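Local coordinates for surface-associated protein CshB (Streptococcus gordonii, PDB 6YZG) that probably acts as a cell-wall-anchored adhesin that binds fibronectin through its second non-repetitive domain, the part of the protein held in this chain, at residues K27-S30 with P31-V35; E41-P44 with F45-E49; F72-A76 with P77-K81; F156-G160 with T161-Y165; D188-D191 with V192-R195. All blocks are in the same frame, centred on the assembly; numbering follows the deposited sequence.

Interaction 1 (K27-S30 with P31-V35); sequences KEIS and PGYVV
Pro31 follows Ser30 at the first corner of a type II beta turn, Ser30 to Tyr33, which closes the antiparallel hairpin of strands 24-30 and 33-41. A water links Pro31 O to Ser30 OG, donating to the carbonyl and lying 2.7 Å from Ser30 OG. Gly32 takes the second corner with positive phi (88°), and its N-H is caught by Glu28 OE2 at 2.8 Å. The carboxylate uses the anti lone pair of OE2, and the extended Glu28 chain, with CG swung away from the backbone N (chi1 -170°), carries it over the turn. Tyr33 N closes the turn on Ser30 O (2.9 Å), while Tyr33 O accepts from Ile29 N. Between the Glu28-Val34 and Ser30-Tyr33 pairs the register slips by one residue, a beta bulge. Ile29 runs beside the Tyr33 ring and meets it obliquely, Ile29 CD1 3.6 Å from Tyr33 CD1. Val34 puts CG2 4.1 Å from Glu28 CG. Val35 pairs with Lys27 through two backbone bonds, and Val35 CG2 packs on Ile29 CG2 at 3.8 Å. Val264 of the second subunit packs on Ile29, Val267 on Tyr33 and Phe262 on Val35. The chemistry thus divides: the turn is held by its own backbone bond and the Glu28 carboxylate, with a water bridging Ser30 OG and Pro31 O, while apolar side chains form part of the subunit contact.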
loop_
_atom_site.group_PDB
_atom_site.type_symbol
_atom_site.label_atom_id
_atom_site.label_comp_id
_atom_site.label_asym_id
_atom_site.label_seq_id
_atom_site.Cartn_x
_atom_site.Cartn_y
_atom_site.Cartn_z
ATOM N N LYS A 27 16.949 28.132 -5.124
ATOM C CA LYS A 27 15.817 28.399 -6.022
ATOM C C LYS A 27 15.166 29.713 -5.589
ATOM O O LYS A 27 14.809 29.899 -4.415
ATOM C CB LYS A 27 14.799 27.258 -6.005
ATOM C CG LYS A 27 13.543 27.497 -6.862
ATOM C CD LYS A 27 13.801 27.509 -8.327
ATOM C CE LYS A 27 12.512 27.786 -9.099
ATOM N NZ LYS A 27 12.694 27.734 -10.567
ATOM N N GLU A 28 14.908 30.579 -6.577
ATOM C CA GLU A 28 14.017 31.713 -6.370
ATOM C C GLU A 28 12.595 31.229 -6.591
ATOM O O GLU A 28 12.163 31.048 -7.730
ATOM C CB GLU A 28 14.410 32.857 -7.322
ATOM C CG GLU A 28 13.714 34.179 -7.036
ATOM C CD GLU A 28 14.217 35.343 -7.883
ATOM O OE1 GLU A 28 15.176 35.172 -8.723
ATOM O OE2 GLU A 28 13.575 36.415 -7.732
ATOM N N ILE A 29 11.920 30.912 -5.507
ATOM C CA ILE A 29 10.616 30.195 -5.554
ATOM C C ILE A 29 9.461 31.115 -5.910
ATOM O O ILE A 29 8.396 30.591 -6.293
ATOM C CB ILE A 29 10.361 29.442 -4.242
ATOM C CG1 ILE A 29 10.270 30.423 -3.082
ATOM C CG2 ILE A 29 11.399 28.360 -4.081
ATOM C CD1 ILE A 29 9.796 29.784 -1.782
ATOM N N SER A 30 9.657 32.385 -5.741
ATOM C CA SER A 30 8.643 33.428 -6.026
ATOM C C SER A 30 9.501 34.648 -6.290
ATOM O O SER A 30 10.603 34.786 -5.780
ATOM C CB SER A 30 7.724 33.510 -4.782
ATOM O OG SER A 30 6.675 34.438 -4.917
ATOM N N PRO A 31 9.015 35.675 -7.029
ATOM C CA PRO A 31 9.876 36.810 -7.321
ATOM C C PRO A 31 10.424 37.464 -6.042
ATOM O O PRO A 31 9.570 37.869 -5.150
ATOM C CB PRO A 31 8.902 37.722 -8.101
ATOM C CG PRO A 31 7.950 36.783 -8.744
ATOM C CD PRO A 31 7.720 35.713 -7.698
ATOM N N GLY A 32 11.725 37.548 -5.936
ATOM C CA GLY A 32 12.400 38.194 -4.800
ATOM C C GLY A 32 12.651 37.227 -3.625
ATOM O O GLY A 32 13.367 37.672 -2.711
ATOM N N TYR A 33 12.125 36.002 -3.680
ATOM C CA TYR A 33 12.160 35.073 -2.499
ATOM C C TYR A 33 13.078 33.897 -2.870
ATOM O O TYR A 33 12.684 33.085 -3.719
ATOM C CB TYR A 33 10.757 34.678 -2.116
ATOM C CG TYR A 33 10.616 34.104 -0.728
ATOM C CD1 TYR A 33 11.114 32.858 -0.408
ATOM C CD2 TYR A 33 9.989 34.807 0.264
ATOM C CE1 TYR A 33 11.020 32.344 0.878
ATOM C CE2 TYR A 33 9.899 34.319 1.556
ATOM C CZ TYR A 33 10.422 33.073 1.859
ATOM O OH TYR A 33 10.345 32.550 3.120
ATOM N N VAL A 34 14.254 33.852 -2.238
ATOM C CA VAL A 34 15.318 32.890 -2.574
ATOM C C VAL A 34 15.495 31.942 -1.388
ATOM O O VAL A 34 15.745 32.415 -0.259
ATOM C CB VAL A 34 16.665 33.544 -2.922
ATOM C CG1 VAL A 34 17.671 32.423 -3.236
ATOM C CG2 VAL A 34 16.486 34.517 -4.087
ATOM N N VAL A 35 15.424 30.656 -1.679
ATOM C CA VAL A 35 15.727 29.641 -0.650
ATOM C C VAL A 35 17.011 28.933 -1.022
ATOM O O VAL A 35 17.274 28.599 -2.189
ATOM C CB VAL A 35 14.568 28.649 -0.506
ATOM C CG1 VAL A 35 13.295 29.310 -0.040
ATOM C CG2 VAL A 35 14.316 27.845 -1.728
HETATM O O HOH W 1 7.356 36.978 -4.377
#

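Interaction 2 (E41-P44 with F45-E49)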
loop_
_atom_site.group_PDB
_atom_site.type_symbol
_atom_site.label_atom_id
_atom_site.label_comp_id
_atom_site.label_asym_id
_atom_site.label_seq_id
_atom_site.Cartn_x
_atom_site.Cartn_y
_atom_site.Cartn_z
ATOM N N GLU A 41 24.767 17.416 7.014
ATOM C CA GLU A 41 25.084 16.047 7.482
ATOM C C GLU A 41 24.407 15.038 6.562
ATOM O O GLU A 41 23.297 15.319 6.060
ATOM C CB GLU A 41 24.560 15.811 8.910
ATOM C CG GLU A 41 25.171 16.675 9.965
ATOM C CD GLU A 41 24.707 16.214 11.329
ATOM O OE1 GLU A 41 25.575 15.743 12.114
ATOM O OE2 GLU A 41 23.465 16.186 11.528
ATOM N N LEU A 42 25.064 13.924 6.303
ATOM C CA LEU A 42 24.509 12.772 5.595
ATOM C C LEU A 42 24.726 11.552 6.506
ATOM O O LEU A 42 25.727 10.769 6.339
ATOM C CB LEU A 42 25.176 12.591 4.219
ATOM C CG LEU A 42 24.798 13.667 3.223
ATOM C CD1 LEU A 42 25.860 13.840 2.143
ATOM C CD2 LEU A 42 23.456 13.343 2.591
ATOM N N LYS A 43 23.806 11.362 7.413
ATOM C CA LYS A 43 23.908 10.314 8.432
ATOM C C LYS A 43 22.529 9.829 8.785
ATOM O O LYS A 43 21.520 10.561 8.724
ATOM C CB LYS A 43 24.621 10.788 9.692
ATOM C CG LYS A 43 26.101 11.109 9.538
ATOM C CD LYS A 43 26.810 11.130 10.954
ATOM C CE LYS A 43 28.322 11.060 10.916
ATOM N NZ LYS A 43 28.841 9.934 10.089
ATOM N N PRO A 44 22.419 8.525 9.145
ATOM C CA PRO A 44 21.121 7.957 9.500
ATOM C C PRO A 44 20.684 8.221 10.953
ATOM O O PRO A 44 21.394 8.792 11.746
ATOM C CB PRO A 44 21.346 6.469 9.278
ATOM C CG PRO A 44 22.796 6.290 9.708
ATOM C CD PRO A 44 23.498 7.503 9.104
ATOM N N PHE A 45 19.425 7.918 11.208
ATOM C CA PHE A 45 18.761 8.341 12.465
ATOM C C PHE A 45 19.471 7.719 13.692
ATOM O O PHE A 45 19.478 8.352 14.756
ATOM C CB PHE A 45 17.293 7.972 12.446
ATOM C CG PHE A 45 16.452 8.536 13.553
ATOM C CD1 PHE A 45 16.191 9.896 13.640
ATOM C CD2 PHE A 45 15.966 7.692 14.523
ATOM C CE1 PHE A 45 15.384 10.346 14.670
ATOM C CE2 PHE A 45 15.179 8.161 15.575
ATOM C CZ PHE A 45 14.895 9.497 15.619
ATOM N N ASN A 46 20.044 6.551 13.565
ATOM C CA ASN A 46 20.767 5.854 14.682
ATOM C C ASN A 46 22.048 6.601 15.045
ATOM O O ASN A 46 22.679 6.208 16.043
ATOM C CB ASN A 46 21.027 4.404 14.304
ATOM C CG ASN A 46 21.768 4.202 13.007
ATOM O OD1 ASN A 46 21.306 4.677 11.985
ATOM N ND2 ASN A 46 22.873 3.452 12.952
ATOM N N SER A 47 22.418 7.651 14.344
ATOM C CA SER A 47 23.549 8.534 14.693
ATOM C C SER A 47 23.127 9.775 15.446
ATOM O O SER A 47 24.047 10.582 15.782
ATOM C CB SER A 47 24.337 8.962 13.478
ATOM O OG SER A 47 23.647 9.909 12.687
ATOM N N THR A 48 21.838 9.994 15.625
ATOM C CA THR A 48 21.378 11.282 16.208
ATOM C C THR A 48 21.300 11.274 17.737
ATOM O O THR A 48 21.151 10.254 18.313
ATOM C CB THR A 48 19.996 11.683 15.667
ATOM O OG1 THR A 48 19.014 10.737 16.098
ATOM C CG2 THR A 48 19.961 11.772 14.160
ATOM N N GLU A 49 21.356 12.462 18.321
ATOM C CA GLU A 49 21.178 12.619 19.788
ATOM C C GLU A 49 19.741 12.239 20.162
ATOM O O GLU A 49 19.546 11.784 21.220
ATOM C CB GLU A 49 21.480 14.049 20.232
ATOM C CG GLU A 49 22.921 14.411 20.034
ATOM C CD GLU A 49 23.902 14.060 21.131
ATOM O OE1 GLU A 49 23.479 13.740 22.228
ATOM O OE2 GLU A 49 25.115 14.188 20.870
#
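Pro44 O and Ser47 N are joined by a 3.0 Å hydrogen bond that turns the chain into the short 3-10 segment 45-47, the donor standing 45° above the carbonyl plane. The same oxygen is gripped a second time, by the Ser47 hydroxyl, whose OG donates to Pro44 O at 2.7 Å, this time in the carbonyl plane. The Ser47 first torsion (chi1 73°), which lodges OG between the backbone N and the carbonyl carbon, brings it to the same oxygen as its own N-H. Ser47 OG also touches the Lys43 side chain at its root, 3.3 Å from Lys43 CB, before that chain leads off to a hydrogen bond between NZ and Ala68 O. Asn46 approaches the proline ring obliquely, its amide oxygen OD1 resting 3.2 Å from Pro44 CG; the same oxygen accepts from the side chain of Asn120. One step on, the pattern recurs with Phe45 O, which takes both the N-H and the hydroxyl of Thr48, OG1 at 2.8 Å and in the carbonyl plane. Thr48 is also the N-cap of helix 49-55, and its OG1 bonds to Tyr51 N. The contact is therefore the bend between strand 33-41 and that helix. The Phe45 ring leans on Ile50, Tyr51 and Arg54 of the helix and meets Tyr210 of its own chain and Tyr249 of the second subunit edge-to-face, while Pro44 packs against Asn120 in strand 119-131.

Interaction 3 (F72-A76 with P77-K81)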
loop_
_atom_site.group_PDB
_atom_site.type_symbol
_atom_site.label_atom_id
_atom_site.label_comp_id
_atom_site.label_asym_id
_atom_site.label_seq_id
_atom_site.Cartn_x
_atom_site.Cartn_y
_atom_site.Cartn_z
ATOM N N PHE A 72 23.274 0.667 3.146
ATOM C CA PHE A 72 22.281 -0.413 3.153
ATOM C C PHE A 72 21.972 -0.927 4.563
ATOM O O PHE A 72 22.866 -0.885 5.437
ATOM C CB PHE A 72 22.814 -1.568 2.301
ATOM C CG PHE A 72 23.027 -1.172 0.855
ATOM C CD1 PHE A 72 21.925 -0.953 0.074
ATOM C CD2 PHE A 72 24.292 -1.097 0.294
ATOM C CE1 PHE A 72 22.052 -0.603 -1.260
ATOM C CE2 PHE A 72 24.418 -0.756 -1.054
ATOM C CZ PHE A 72 23.309 -0.470 -1.799
ATOM N N LEU A 73 20.772 -1.463 4.714
ATOM C CA LEU A 73 20.488 -2.315 5.886
ATOM C C LEU A 73 21.551 -3.425 5.952
ATOM O O LEU A 73 21.863 -3.998 4.911
ATOM C CB LEU A 73 19.104 -2.865 5.791
ATOM C CG LEU A 73 17.972 -1.850 5.802
ATOM C CD1 LEU A 73 16.627 -2.495 5.420
ATOM C CD2 LEU A 73 17.883 -1.176 7.149
ATOM N N THR A 74 22.053 -3.720 7.157
ATOM C CA THR A 74 23.133 -4.700 7.280
ATOM C C THR A 74 22.587 -6.090 7.003
ATOM O O THR A 74 23.443 -6.991 6.797
ATOM C CB THR A 74 23.858 -4.629 8.633
ATOM O OG1 THR A 74 23.026 -5.225 9.653
ATOM C CG2 THR A 74 24.237 -3.229 9.035
ATOM N N SER A 75 21.297 -6.317 7.024
ATOM C CA SER A 75 20.648 -7.583 6.642
ATOM C C SER A 75 20.504 -7.732 5.133
ATOM O O SER A 75 20.123 -8.820 4.675
ATOM C CB SER A 75 19.342 -7.695 7.326
ATOM O OG SER A 75 18.551 -6.512 7.043
ATOM N N ALA A 76 20.680 -6.681 4.349
ATOM C CA ALA A 76 20.528 -6.755 2.881
ATOM C C ALA A 76 21.744 -7.429 2.264
ATOM O O ALA A 76 22.850 -7.180 2.665
ATOM C CB ALA A 76 20.318 -5.364 2.302
ATOM N N PRO A 77 21.548 -8.161 1.142
ATOM C CA PRO A 77 22.694 -8.741 0.424
ATOM C C PRO A 77 23.654 -7.723 -0.194
ATOM O O PRO A 77 24.837 -7.953 -0.309
ATOM C CB PRO A 77 22.049 -9.522 -0.710
ATOM C CG PRO A 77 20.673 -8.916 -0.894
ATOM C CD PRO A 77 20.256 -8.436 0.506
ATOM N N TYR A 78 23.138 -6.499 -0.420
ATOM C CA TYR A 78 23.944 -5.400 -0.980
ATOM C C TYR A 78 25.030 -4.983 -0.026
ATOM O O TYR A 78 26.084 -4.489 -0.444
ATOM C CB TYR A 78 23.100 -4.136 -1.175
ATOM C CG TYR A 78 22.032 -4.176 -2.211
ATOM C CD1 TYR A 78 22.306 -4.611 -3.500
ATOM C CD2 TYR A 78 20.759 -3.732 -1.949
ATOM C CE1 TYR A 78 21.339 -4.593 -4.485
ATOM C CE2 TYR A 78 19.793 -3.670 -2.926
ATOM C CZ TYR A 78 20.050 -4.210 -4.177
ATOM O OH TYR A 78 19.089 -4.139 -5.124
ATOM N N TYR A 79 24.766 -5.089 1.297
ATOM C CA TYR A 79 25.642 -4.501 2.304
ATOM C C TYR A 79 27.047 -5.094 2.215
ATOM O O TYR A 79 27.234 -6.314 2.324
ATOM C CB TYR A 79 25.064 -4.641 3.727
ATOM C CG TYR A 79 25.888 -4.026 4.820
ATOM C CD1 TYR A 79 25.858 -2.666 5.083
ATOM C CD2 TYR A 79 26.728 -4.795 5.592
ATOM C CE1 TYR A 79 26.630 -2.118 6.109
ATOM C CE2 TYR A 79 27.537 -4.257 6.573
ATOM C CZ TYR A 79 27.456 -2.933 6.856
ATOM O OH TYR A 79 28.267 -2.480 7.868
ATOM N N GLY A 80 28.046 -4.260 1.980
ATOM C CA GLY A 80 29.453 -4.684 1.829
ATOM C C GLY A 80 29.754 -5.270 0.439
ATOM O O GLY A 80 30.937 -5.609 0.226
ATOM N N LYS A 81 28.792 -5.514 -0.431
ATOM C CA LYS A 81 29.016 -6.135 -1.773
ATOM C C LYS A 81 29.005 -5.074 -2.856
ATOM O O LYS A 81 29.599 -5.315 -3.924
ATOM C CB LYS A 81 27.967 -7.200 -2.091
ATOM C CG LYS A 81 28.007 -8.438 -1.203
ATOM C CD LYS A 81 29.396 -8.856 -0.813
ATOM C CE LYS A 81 29.420 -10.213 -0.147
ATOM N NZ LYS A 81 28.861 -10.133 1.221
HETATM O O HOH W 2 25.385 -8.263 3.072
#
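Ala76 O receives the Tyr79 N-H at 3.1 Å, the bond that closes a type I beta turn from Ala76 to Tyr79, with the donor well above the carbonyl plane. A water 2.8 Å from Ala76 O also lies 2.8 Å from Tyr79 O, so it spans the turn, though other acceptors compete for its protons. A second type I turn, Leu73 to Ala76, runs straight into the first, and the doubled bend brings Tyr78 over the Phe72 ring and Tyr79 beside Phe72 CB. The main apolar contact is a CH-pi one: Tyr78 CB sits squarely over the Phe72 ring, 3.4 Å from its centroid and only 3° off the normal. The two rings meet obliquely, Tyr78 CD2 3.5 Å from Phe72 CE1, with their planes inclined at 33°. Tyr79 sends its own ring another way, to Thr74. Having CG opposite the backbone N (chi1 -178°) lays that ring alongside the threonine, with Thr74 CA over one face, 4.0 Å from the centroid, and Thr74 CG2 3.9 Å from Tyr79 CZ. Thr74 OG1 bonds to Asp202, and Ser75 OG to Leu198 O, at the start of helix 198-201. The double turn thus lies where strand 71-72 ends: Phe72 packs on Thr119 of strand 119-131, Leu73 on Ile199 of that helix, and Arg195 of the second subunit rests on Pro77 and Tyr78.

Interaction 4 (F156-G160 with T161-Y165); sequences FTTNG and TGWEY
Trp163 folds its indole back against strand 153-158, so that three strand residues meet it in three different ways. Thr158 comes over a face: its CG2 methyl stands 4.0 Å from the centroid of the five-membered ring, 27° off the normal, a CH-pi contact offset toward the rim. The threonine and the indole run antiparallel alongside one another, and Thr158 CG2 is 3.7 Å from Trp163 CE2 at the junction of the rings. Phe156 approaches with its CB, 3.6 Å from Trp163 CZ2, while the phenyl ring turns elsewhere. The carbonyl oxygen of Thr157 lies near the indole plane at the edge, 3.7 Å from Trp163 CZ2. On the pyrrole side Trp163 NE1 gives a weak hydrogen bond to Phe156 O, 3.2 Å long and bent to 129° at the hydrogen. Thr158 faces two ways. Setting OG1 opposite the backbone N (chi1 -178°) leaves the methyl flanked by N and the carbonyl carbon and facing the indole, while Thr158 OG1 accepts the Gly160 N-H at 2.8 Å. That bond closes an ST turn, holding the bend just as the strand ends. OG1 has a second partner in Thr240 OG1 of the second subunit, which also bonds to Thr161 O. The connection between strands 153-158 and 164-170 is thereby built into the dimer: residues 156-158 and 164-165 pair in an antiparallel ladder with a strand of the other chain, whose Val238 packs on Trp163. Within its own chain the indole rests on Met142 of strand 134-144, and strand 153-158 pairs with strand 224-229.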
loop_
_atom_site.group_PDB
_atom_site.type_symbol
_atom_site.label_atom_id
_atom_site.label_comp_id
_atom_site.label_asym_id
_atom_site.label_seq_id
_atom_site.Cartn_x
_atom_site.Cartn_y
_atom_site.Cartn_z
ATOM N N PHE A 156 10.953 13.168 10.208
ATOM C CA PHE A 156 11.232 14.578 9.908
ATOM C C PHE A 156 11.650 15.293 11.179
ATOM O O PHE A 156 10.912 15.185 12.187
ATOM C CB PHE A 156 9.981 15.240 9.335
ATOM C CG PHE A 156 9.345 14.529 8.158
ATOM C CD1 PHE A 156 8.571 13.401 8.411
ATOM C CD2 PHE A 156 9.587 14.917 6.845
ATOM C CE1 PHE A 156 7.978 12.714 7.367
ATOM C CE2 PHE A 156 8.993 14.215 5.794
ATOM C CZ PHE A 156 8.201 13.115 6.084
ATOM N N THR A 157 12.743 16.035 11.115
ATOM C CA THR A 157 13.173 16.851 12.267
ATOM C C THR A 157 13.275 18.305 11.851
ATOM O O THR A 157 13.494 18.666 10.706
ATOM C CB THR A 157 14.459 16.352 12.910
ATOM O OG1 THR A 157 15.538 16.637 12.022
ATOM C CG2 THR A 157 14.405 14.870 13.229
ATOM N N THR A 158 13.135 19.169 12.872
ATOM C CA THR A 158 13.225 20.613 12.664
ATOM C C THR A 158 13.853 21.272 13.905
ATOM O O THR A 158 13.691 20.765 15.022
ATOM C CB THR A 158 11.834 21.221 12.421
ATOM O OG1 THR A 158 11.984 22.622 12.185
ATOM C CG2 THR A 158 10.840 20.965 13.552
ATOM N N ASN A 159 14.499 22.419 13.717
ATOM C CA ASN A 159 14.856 23.300 14.836
ATOM C C ASN A 159 13.970 24.536 14.826
ATOM O O ASN A 159 14.223 25.463 15.618
ATOM C CB ASN A 159 16.356 23.641 14.847
ATOM C CG ASN A 159 16.706 24.649 13.823
ATOM O OD1 ASN A 159 15.939 24.967 12.915
ATOM N ND2 ASN A 159 17.934 25.162 13.911
ATOM N N GLY A 160 12.894 24.545 14.055
ATOM C CA GLY A 160 11.864 25.586 14.087
ATOM C C GLY A 160 10.680 25.202 14.919
ATOM O O GLY A 160 10.802 24.380 15.852
ATOM N N THR A 161 9.526 25.734 14.608
ATOM C CA THR A 161 8.326 25.433 15.384
ATOM C C THR A 161 7.998 23.953 15.299
ATOM O O THR A 161 8.186 23.310 14.274
ATOM C CB THR A 161 7.162 26.332 15.011
ATOM O OG1 THR A 161 6.793 26.149 13.645
ATOM C CG2 THR A 161 7.500 27.783 15.246
ATOM N N GLY A 162 7.398 23.419 16.322
ATOM C CA GLY A 162 6.965 22.030 16.304
ATOM C C GLY A 162 5.932 21.784 15.239
ATOM O O GLY A 162 5.131 22.652 14.872
ATOM N N TRP A 163 5.986 20.581 14.694
ATOM C CA TRP A 163 5.231 20.251 13.471
ATOM C C TRP A 163 3.750 20.515 13.605
ATOM O O TRP A 163 3.132 20.075 14.597
ATOM C CB TRP A 163 5.511 18.800 13.097
ATOM C CG TRP A 163 6.932 18.543 12.712
ATOM C CD1 TRP A 163 7.866 17.858 13.451
ATOM C CD2 TRP A 163 7.620 18.949 11.508
ATOM N NE1 TRP A 163 9.045 17.775 12.773
ATOM C CE2 TRP A 163 8.939 18.454 11.589
ATOM C CE3 TRP A 163 7.236 19.687 10.394
ATOM C CZ2 TRP A 163 9.832 18.637 10.533
ATOM C CZ3 TRP A 163 8.135 19.902 9.389
ATOM C CH2 TRP A 163 9.424 19.374 9.450
ATOM N N GLU A 164 3.185 21.080 12.572
ATOM C CA GLU A 164 1.718 21.325 12.473
ATOM C C GLU A 164 1.163 20.604 11.251
ATOM O O GLU A 164 1.779 20.667 10.157
ATOM C CB GLU A 164 1.416 22.803 12.350
ATOM C CG GLU A 164 -0.029 23.145 12.520
ATOM C CD GLU A 164 -0.342 24.632 12.505
ATOM O OE1 GLU A 164 -1.490 25.023 12.925
ATOM O OE2 GLU A 164 0.453 25.415 12.036
ATOM N N TYR A 165 0.078 19.885 11.408
ATOM C CA TYR A 165 -0.528 19.119 10.306
ATOM C C TYR A 165 -1.267 20.055 9.362
ATOM O O TYR A 165 -2.100 20.836 9.799
ATOM C CB TYR A 165 -1.451 18.056 10.847
ATOM C CG TYR A 165 -2.172 17.236 9.793
ATOM C CD1 TYR A 165 -1.485 16.435 8.920
ATOM C CD2 TYR A 165 -3.540 17.292 9.673
ATOM C CE1 TYR A 165 -2.122 15.636 7.980
ATOM C CE2 TYR A 165 -4.191 16.501 8.734
ATOM C CZ TYR A 165 -3.483 15.717 7.865
ATOM O OH TYR A 165 -4.126 14.914 6.919
#

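Interaction 5 (D188-D191 with V192-R195); sequences DDED and VKRR
Glu190 and Arg194, one helical turn apart near the end of helix 184-193, form an i to i+4 salt bridge just before the helix closes in a Schellman motif at Arg195. The tight part is the backbone of the last turns. Val192 N bonds to Asp188 O, Lys193 N to Asp189 O and Arg194 N to Glu190 O, regular helical bonds of which the Lys193 N to Asp189 O one measures 2.9 Å. Arg195 then leaves the helix with positive phi (58°), its N-H turned back to Val192 O. The aliphatic start of Arg194 presses close here too, CG lying 3.3 Å from Glu190 O. On the outer, more solvent-exposed side the packing is loose. The Val192 methyl CG2 comes no nearer to Asp188 than 3.6 Å from its O, and Lys193 runs beside Glu190 with Lys193 CD 3.9 Å from Glu190 OE2. The charged ends here have other partners: Asp189 makes a salt bridge with Lys185, Asp188 OD1 bonds to the Tyr208 hydroxyl, and Arg195 NH1 reaches Ser118 OG of the second subunit. Lys193 and Arg194, at the C-terminal end, would be expected to suit the helix dipole. The bend in the Glu190 chain (chi2 68°) brings its carboxylate across to the guanidinium edge, with the two planes 68° apart, and there Glu190 OE1 takes both Arg194 NE, at 2.6 Å, and NH2.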
loop_
_atom_site.group_PDB
_atom_site.type_symbol
_atom_site.label_atom_id
_atom_site.label_comp_id
_atom_site.label_asym_id
_atom_site.label_seq_id
_atom_site.Cartn_x
_atom_site.Cartn_y
_atom_site.Cartn_z
ATOM N N ASP A 188 5.360 -5.385 14.863
ATOM C CA ASP A 188 5.544 -6.810 15.258
ATOM C C ASP A 188 4.510 -7.643 14.514
ATOM O O ASP A 188 4.927 -8.754 14.026
ATOM C CB ASP A 188 5.542 -6.960 16.770
ATOM C CG ASP A 188 6.852 -6.553 17.409
ATOM O OD1 ASP A 188 7.914 -6.623 16.714
ATOM O OD2 ASP A 188 6.822 -6.224 18.575
ATOM N N ASP A 189 3.272 -7.146 14.351
ATOM C CA ASP A 189 2.238 -7.859 13.556
ATOM C C ASP A 189 2.715 -7.989 12.113
ATOM O O ASP A 189 2.573 -9.075 11.528
ATOM C CB ASP A 189 0.873 -7.195 13.618
ATOM C CG ASP A 189 0.197 -7.332 14.971
ATOM O OD1 ASP A 189 0.713 -8.112 15.834
ATOM O OD2 ASP A 189 -0.810 -6.607 15.186
ATOM N N GLU A 190 3.323 -6.948 11.543
ATOM C CA GLU A 190 3.810 -6.988 10.145
ATOM C C GLU A 190 4.966 -7.979 10.073
ATOM O O GLU A 190 5.065 -8.683 9.033
ATOM C CB GLU A 190 4.249 -5.600 9.675
ATOM C CG GLU A 190 4.478 -5.489 8.203
ATOM C CD GLU A 190 3.208 -5.607 7.356
ATOM O OE1 GLU A 190 3.359 -5.764 6.152
ATOM O OE2 GLU A 190 2.079 -5.513 7.903
ATOM N N ASP A 191 5.793 -8.077 11.103
ATOM C CA ASP A 191 6.946 -9.015 11.135
ATOM C C ASP A 191 6.434 -10.470 11.025
ATOM O O ASP A 191 6.949 -11.231 10.130
ATOM C CB ASP A 191 7.795 -8.770 12.363
ATOM C CG ASP A 191 9.124 -9.507 12.344
ATOM O OD1 ASP A 191 9.756 -9.492 11.283
ATOM O OD2 ASP A 191 9.591 -9.994 13.446
ATOM N N VAL A 192 5.406 -10.772 11.798
ATOM C CA VAL A 192 4.843 -12.161 11.862
ATOM C C VAL A 192 4.097 -12.423 10.545
ATOM O O VAL A 192 4.292 -13.507 9.955
ATOM C CB VAL A 192 3.923 -12.325 13.074
ATOM C CG1 VAL A 192 3.068 -13.583 12.954
ATOM C CG2 VAL A 192 4.661 -12.328 14.402
ATOM N N LYS A 193 3.321 -11.461 10.070
ATOM C CA LYS A 193 2.551 -11.576 8.796
ATOM C C LYS A 193 3.470 -11.940 7.623
ATOM O O LYS A 193 3.105 -12.891 6.855
ATOM C CB LYS A 193 1.781 -10.293 8.481
ATOM C CG LYS A 193 1.148 -10.236 7.099
ATOM C CD LYS A 193 0.569 -8.877 6.786
ATOM C CE LYS A 193 0.048 -8.786 5.371
ATOM N NZ LYS A 193 -1.154 -9.627 5.208
ATOM N N ARG A 194 4.597 -11.251 7.452
ATOM C CA ARG A 194 5.585 -11.474 6.374
ATOM C C ARG A 194 6.589 -12.570 6.759
ATOM O O ARG A 194 7.499 -12.739 5.964
ATOM C CB ARG A 194 6.380 -10.206 6.061
ATOM C CG ARG A 194 5.508 -9.004 5.731
ATOM C CD ARG A 194 6.188 -7.967 4.860
ATOM N NE ARG A 194 5.287 -6.829 4.707
ATOM C CZ ARG A 194 5.472 -5.776 3.921
ATOM N NH1 ARG A 194 6.559 -5.663 3.177
ATOM N NH2 ARG A 194 4.541 -4.835 3.895
ATOM N N ARG A 195 6.491 -13.135 7.942
ATOM C CA ARG A 195 7.467 -14.189 8.323
ATOM C C ARG A 195 8.914 -13.659 8.255
ATOM O O ARG A 195 9.784 -14.308 7.748
ATOM C CB ARG A 195 7.124 -15.525 7.649
ATOM C CG ARG A 195 5.671 -15.946 7.857
ATOM C CD ARG A 195 5.326 -17.304 7.283
ATOM N NE ARG A 195 5.518 -17.375 5.850
ATOM C CZ ARG A 195 4.616 -17.038 4.925
ATOM N NH1 ARG A 195 4.930 -17.141 3.658
ATOM N NH2 ARG A 195 3.432 -16.586 5.252
#

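All five contacts are local and come in series along the chain, within the second non-repetitive domain. Interaction 1 is the turn joining strands 24-30 and 33-41 of the larger antiparallel sheet; strand 33-41 carries the chain from it to interaction 2, about 30 Å away between centres. Interaction 3 follows strand 71-72 of that sheet, while interaction 4 begins on strand 153-158 of the three-stranded sheet, its nearest atoms only about 5 Å from interaction 2. Interaction 5, on helix 184-193, lies about 46 Å from interaction 1 between centres, across the chain's centre. Every one touches the second subunit, and interaction 5 of one subunit meets interaction 3 of the other, through Arg195 on Pro77 and Tyr78, so these turns and the helix end are also dimer contacts.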